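Local coordinates for conserved protein (Methanosarcina mazei, PDB 2NR4) that binds flavin mononucleotide and forms a two-chain assembly, its wider biological role being unknown, at residues F92-D104 and P111-E123. Sequence-based numbering, arbitrary orientation.
Sequences FSDLVPSEFEYVD and PVLKEAIAWVVFE
Val103 lays both its methyl groups over the indole of Trp119: CG2 sits above one face, 3.9 Å from the centroid of the six-membered ring in a CH-pi contact, while Val103 CG1 lies 3.6 Å from Trp119 CZ2. Trp119 reaches this position because its CG stands between the backbone N and the carbonyl carbon (chi1 55°). Val112 CG2 lies over the indole face, displaced toward its rim, and Val121 CG2 closes on Val103 CG2 at 3.8 Å. Were Trp119 replaced by alanine, Val103 would probably lose the aromatic surface beneath both its methyls, with a gap opening beside Val112.

This cluster illustrates how a beta hairpin can be fastened to a larger sheet through one face. The hairpin itself is antiparallel: Glu101 and Val112 exchange two backbone hydrogen bonds, the shorter running from Val112 N to Glu101 O at 2.8 Å, and Lys114 N extends the pattern with a nearly straight bond (177°) to Glu99 O. Two waters join the carboxylate oxygen Glu101 OE2 to the carbonyls of Leu113 and Lys114, tying the side chain to the turn that follows the strand. On the side away from the tryptophan, one face of the Tyr102 ring lies against Pro111 CA, and Tyr102 CE1 is 3.9 Å from Pro111 CB. Farther along, Leu113 CD2 touches both Leu95 CD1 and Phe100 CE1, at 3.5 Å from each.

Leu95 and Glu99 also pack on helix 84-92, where Arg89 forms a salt bridge with Glu99, while Trp119 belongs to barrel strand 118-130, flanked by strands 75-79 and 133-145, and thereby joins the hairpin of strands 100-103 and 110-113 to the FMN-binding barrel.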
# COMPACT_ATOMS: atom_id res chain seq x y z
N PHE A 92 -10.36 16.64 1.21
CA PHE A 92 -10.69 17.94 0.65
C PHE A 92 -12.15 18.28 0.70
O PHE A 92 -12.55 19.38 0.27
CB PHE A 92 -10.22 18.02 -0.81
CG PHE A 92 -8.73 17.93 -0.97
CD1 PHE A 92 -7.91 18.98 -0.55
CD2 PHE A 92 -8.15 16.79 -1.50
CE1 PHE A 92 -6.51 18.88 -0.66
CE2 PHE A 92 -6.77 16.70 -1.60
CZ PHE A 92 -5.97 17.73 -1.20
N SER A 93 -12.96 17.37 1.24
CA SER A 93 -14.41 17.56 1.29
C SER A 93 -14.98 17.08 2.60
O SER A 93 -14.25 16.68 3.50
CB SER A 93 -15.11 16.80 0.16
OG SER A 93 -14.58 17.14 -1.10
N ASP A 94 -16.30 17.15 2.71
CA ASP A 94 -17.03 16.60 3.82
C ASP A 94 -17.75 15.36 3.29
O ASP A 94 -18.51 15.44 2.32
CB ASP A 94 -18.08 17.61 4.34
CG ASP A 94 -17.49 18.97 4.71
OD1 ASP A 94 -17.35 19.24 5.93
OD2 ASP A 94 -17.21 19.79 3.81
N LEU A 95 -17.51 14.21 3.91
CA LEU A 95 -18.30 13.04 3.56
C LEU A 95 -19.70 13.30 4.13
O LEU A 95 -19.85 13.92 5.17
CB LEU A 95 -17.72 11.77 4.15
CG LEU A 95 -16.31 11.29 3.75
CD1 LEU A 95 -16.16 9.83 4.12
CD2 LEU A 95 -16.03 11.47 2.28
N VAL A 96 -20.71 12.86 3.42
CA VAL A 96 -22.07 13.12 3.88
C VAL A 96 -22.45 12.13 4.99
O VAL A 96 -21.89 11.01 5.06
CB VAL A 96 -23.06 13.22 2.70
CG1 VAL A 96 -22.80 14.51 1.93
CG2 VAL A 96 -22.94 12.07 1.80
N PRO A 97 -23.33 12.55 5.92
CA PRO A 97 -23.70 11.63 7.00
C PRO A 97 -24.16 10.25 6.57
O PRO A 97 -23.99 9.31 7.36
CB PRO A 97 -24.82 12.41 7.76
CG PRO A 97 -24.48 13.87 7.46
CD PRO A 97 -24.00 13.86 6.06
N SER A 98 -24.66 10.08 5.33
CA SER A 98 -25.10 8.75 4.84
C SER A 98 -23.95 7.75 4.59
O SER A 98 -24.18 6.56 4.36
CB SER A 98 -25.99 8.82 3.59
OG SER A 98 -25.50 9.72 2.60
N GLU A 99 -22.73 8.26 4.63
CA GLU A 99 -21.54 7.44 4.39
C GLU A 99 -21.06 6.76 5.66
O GLU A 99 -20.10 5.98 5.65
CB GLU A 99 -20.45 8.33 3.78
CG GLU A 99 -20.94 8.97 2.48
CD GLU A 99 -19.86 9.67 1.70
OE1 GLU A 99 -19.99 10.89 1.45
OE2 GLU A 99 -18.88 8.99 1.32
N PHE A 100 -21.69 7.09 6.78
CA PHE A 100 -21.30 6.58 8.07
C PHE A 100 -22.37 5.64 8.62
O PHE A 100 -23.56 5.74 8.23
CB PHE A 100 -21.15 7.72 9.06
CG PHE A 100 -20.11 8.73 8.68
CD1 PHE A 100 -18.81 8.64 9.19
CD2 PHE A 100 -20.42 9.79 7.80
CE1 PHE A 100 -17.84 9.60 8.85
CE2 PHE A 100 -19.45 10.77 7.44
CZ PHE A 100 -18.15 10.66 7.98
N GLU A 101 -21.96 4.79 9.54
CA GLU A 101 -22.87 3.97 10.31
C GLU A 101 -22.45 4.02 11.77
O GLU A 101 -21.30 4.40 12.09
CB GLU A 101 -22.96 2.55 9.74
CG GLU A 101 -21.77 1.62 10.00
CD GLU A 101 -21.94 0.27 9.28
OE1 GLU A 101 -23.07 -0.02 8.78
OE2 GLU A 101 -20.96 -0.51 9.22
N TYR A 102 -23.37 3.66 12.67
CA TYR A 102 -23.11 3.74 14.10
C TYR A 102 -22.89 2.37 14.75
O TYR A 102 -23.62 1.40 14.49
CB TYR A 102 -24.16 4.62 14.83
CG TYR A 102 -24.07 6.02 14.32
CD1 TYR A 102 -23.49 7.04 15.07
CD2 TYR A 102 -24.45 6.30 13.02
CE1 TYR A 102 -23.36 8.33 14.52
CE2 TYR A 102 -24.32 7.55 12.48
CZ TYR A 102 -23.78 8.55 13.22
OH TYR A 102 -23.67 9.77 12.58
N VAL A 103 -21.85 2.31 15.56
CA VAL A 103 -21.49 1.10 16.26
C VAL A 103 -21.31 1.49 17.73
O VAL A 103 -21.20 2.65 18.04
CB VAL A 103 -20.18 0.54 15.64
CG1 VAL A 103 -20.41 0.22 14.18
CG2 VAL A 103 -19.04 1.57 15.78
N ASP A 104 -21.26 0.50 18.63
CA ASP A 104 -21.15 0.77 20.07
C ASP A 104 -19.89 1.47 20.60
O ASP A 104 -18.77 1.14 20.21
CB ASP A 104 -21.38 -0.53 20.83
CG ASP A 104 -22.82 -0.97 20.78
OD1 ASP A 104 -23.71 -0.12 21.04
OD2 ASP A 104 -23.04 -2.16 20.46
N PRO A 111 -19.74 7.05 15.01
CA PRO A 111 -19.72 6.88 13.56
C PRO A 111 -18.42 6.21 13.05
O PRO A 111 -17.32 6.62 13.45
CB PRO A 111 -19.74 8.32 13.07
CG PRO A 111 -19.08 9.11 14.13
CD PRO A 111 -19.54 8.46 15.39
N VAL A 112 -18.59 5.22 12.18
CA VAL A 112 -17.45 4.66 11.38
C VAL A 112 -17.88 4.71 9.92
O VAL A 112 -19.07 4.90 9.65
CB VAL A 112 -17.08 3.24 11.84
CG1 VAL A 112 -16.58 3.24 13.30
CG2 VAL A 112 -18.24 2.23 11.65
N LEU A 113 -16.95 4.58 8.99
CA LEU A 113 -17.31 4.56 7.57
C LEU A 113 -17.97 3.24 7.17
O LEU A 113 -17.49 2.17 7.52
CB LEU A 113 -16.10 4.82 6.68
CG LEU A 113 -15.45 6.18 6.90
CD1 LEU A 113 -14.19 6.30 6.01
CD2 LEU A 113 -16.41 7.30 6.56
N LYS A 114 -19.05 3.34 6.40
CA LYS A 114 -19.73 2.15 5.89
C LYS A 114 -18.82 1.36 4.95
O LYS A 114 -18.93 0.13 4.88
CB LYS A 114 -20.99 2.53 5.15
CG LYS A 114 -22.09 2.98 6.09
CD LYS A 114 -23.25 3.57 5.28
CE LYS A 114 -24.07 2.49 4.66
NZ LYS A 114 -25.50 2.96 4.75
N GLU A 115 -17.95 2.09 4.26
CA GLU A 115 -17.01 1.50 3.31
C GLU A 115 -15.66 1.13 3.95
O GLU A 115 -14.74 0.72 3.25
CB GLU A 115 -16.81 2.43 2.12
CG GLU A 115 -18.05 2.57 1.20
CD GLU A 115 -18.64 1.24 0.71
OE1 GLU A 115 -17.88 0.29 0.39
OE2 GLU A 115 -19.89 1.14 0.64
N ALA A 116 -15.55 1.23 5.27
CA ALA A 116 -14.34 0.75 5.95
C ALA A 116 -14.12 -0.76 5.79
O ALA A 116 -15.06 -1.57 5.87
CB ALA A 116 -14.37 1.10 7.43
N ILE A 117 -12.87 -1.15 5.55
CA ILE A 117 -12.52 -2.55 5.57
C ILE A 117 -12.58 -3.10 7.00
O ILE A 117 -13.16 -4.15 7.26
CB ILE A 117 -11.09 -2.75 4.98
CG1 ILE A 117 -10.96 -2.12 3.56
CG2 ILE A 117 -10.69 -4.21 5.03
CD1 ILE A 117 -11.78 -2.77 2.52
N ALA A 118 -11.95 -2.37 7.92
CA ALA A 118 -11.94 -2.67 9.33
C ALA A 118 -11.94 -1.36 10.12
O ALA A 118 -11.30 -0.35 9.69
CB ALA A 118 -10.67 -3.50 9.67
N TRP A 119 -12.62 -1.34 11.27
CA TRP A 119 -12.68 -0.12 12.11
C TRP A 119 -12.35 -0.44 13.55
O TRP A 119 -12.57 -1.59 14.01
CB TRP A 119 -14.06 0.60 11.96
CG TRP A 119 -15.23 -0.29 12.24
CD1 TRP A 119 -15.99 -0.97 11.32
CD2 TRP A 119 -15.75 -0.65 13.54
NE1 TRP A 119 -16.97 -1.72 11.98
CE2 TRP A 119 -16.84 -1.54 13.33
CE3 TRP A 119 -15.42 -0.28 14.85
CZ2 TRP A 119 -17.59 -2.08 14.39
CZ3 TRP A 119 -16.16 -0.82 15.90
CH2 TRP A 119 -17.22 -1.73 15.66
N VAL A 120 -11.79 0.54 14.26
CA VAL A 120 -11.58 0.42 15.70
C VAL A 120 -12.04 1.73 16.31
O VAL A 120 -11.58 2.81 15.89
CB VAL A 120 -10.08 0.19 16.08
CG1 VAL A 120 -9.93 0.00 17.62
CG2 VAL A 120 -9.50 -1.04 15.32
N VAL A 121 -12.94 1.67 17.28
CA VAL A 121 -13.29 2.85 18.05
C VAL A 121 -12.32 2.99 19.23
O VAL A 121 -12.18 2.08 20.06
CB VAL A 121 -14.79 2.82 18.54
CG1 VAL A 121 -15.09 4.12 19.28
CG2 VAL A 121 -15.71 2.63 17.36
N PHE A 122 -11.69 4.16 19.35
CA PHE A 122 -10.75 4.41 20.46
C PHE A 122 -11.22 5.55 21.36
O PHE A 122 -11.68 6.58 20.86
CB PHE A 122 -9.40 4.87 19.93
CG PHE A 122 -8.67 3.86 19.08
CD1 PHE A 122 -7.87 2.86 19.67
CD2 PHE A 122 -8.69 3.98 17.68
CE1 PHE A 122 -7.11 1.98 18.86
CE2 PHE A 122 -7.99 3.09 16.88
CZ PHE A 122 -7.18 2.09 17.49
N GLU A 123 -11.01 5.39 22.67
CA GLU A 123 -10.98 6.51 23.60
C GLU A 123 -9.59 7.16 23.49
O GLU A 123 -8.57 6.49 23.54
CB GLU A 123 -11.20 6.04 25.06
CG GLU A 123 -10.99 7.20 26.06
CD GLU A 123 -11.44 6.85 27.48
OE1 GLU A 123 -11.88 5.69 27.69
OE2 GLU A 123 -11.33 7.76 28.35
O HOH W 1 -18.21 5.05 3.92
O HOH W 2 -20.53 -1.49 6.52
O HOH W 3 -18.51 -0.08 9.14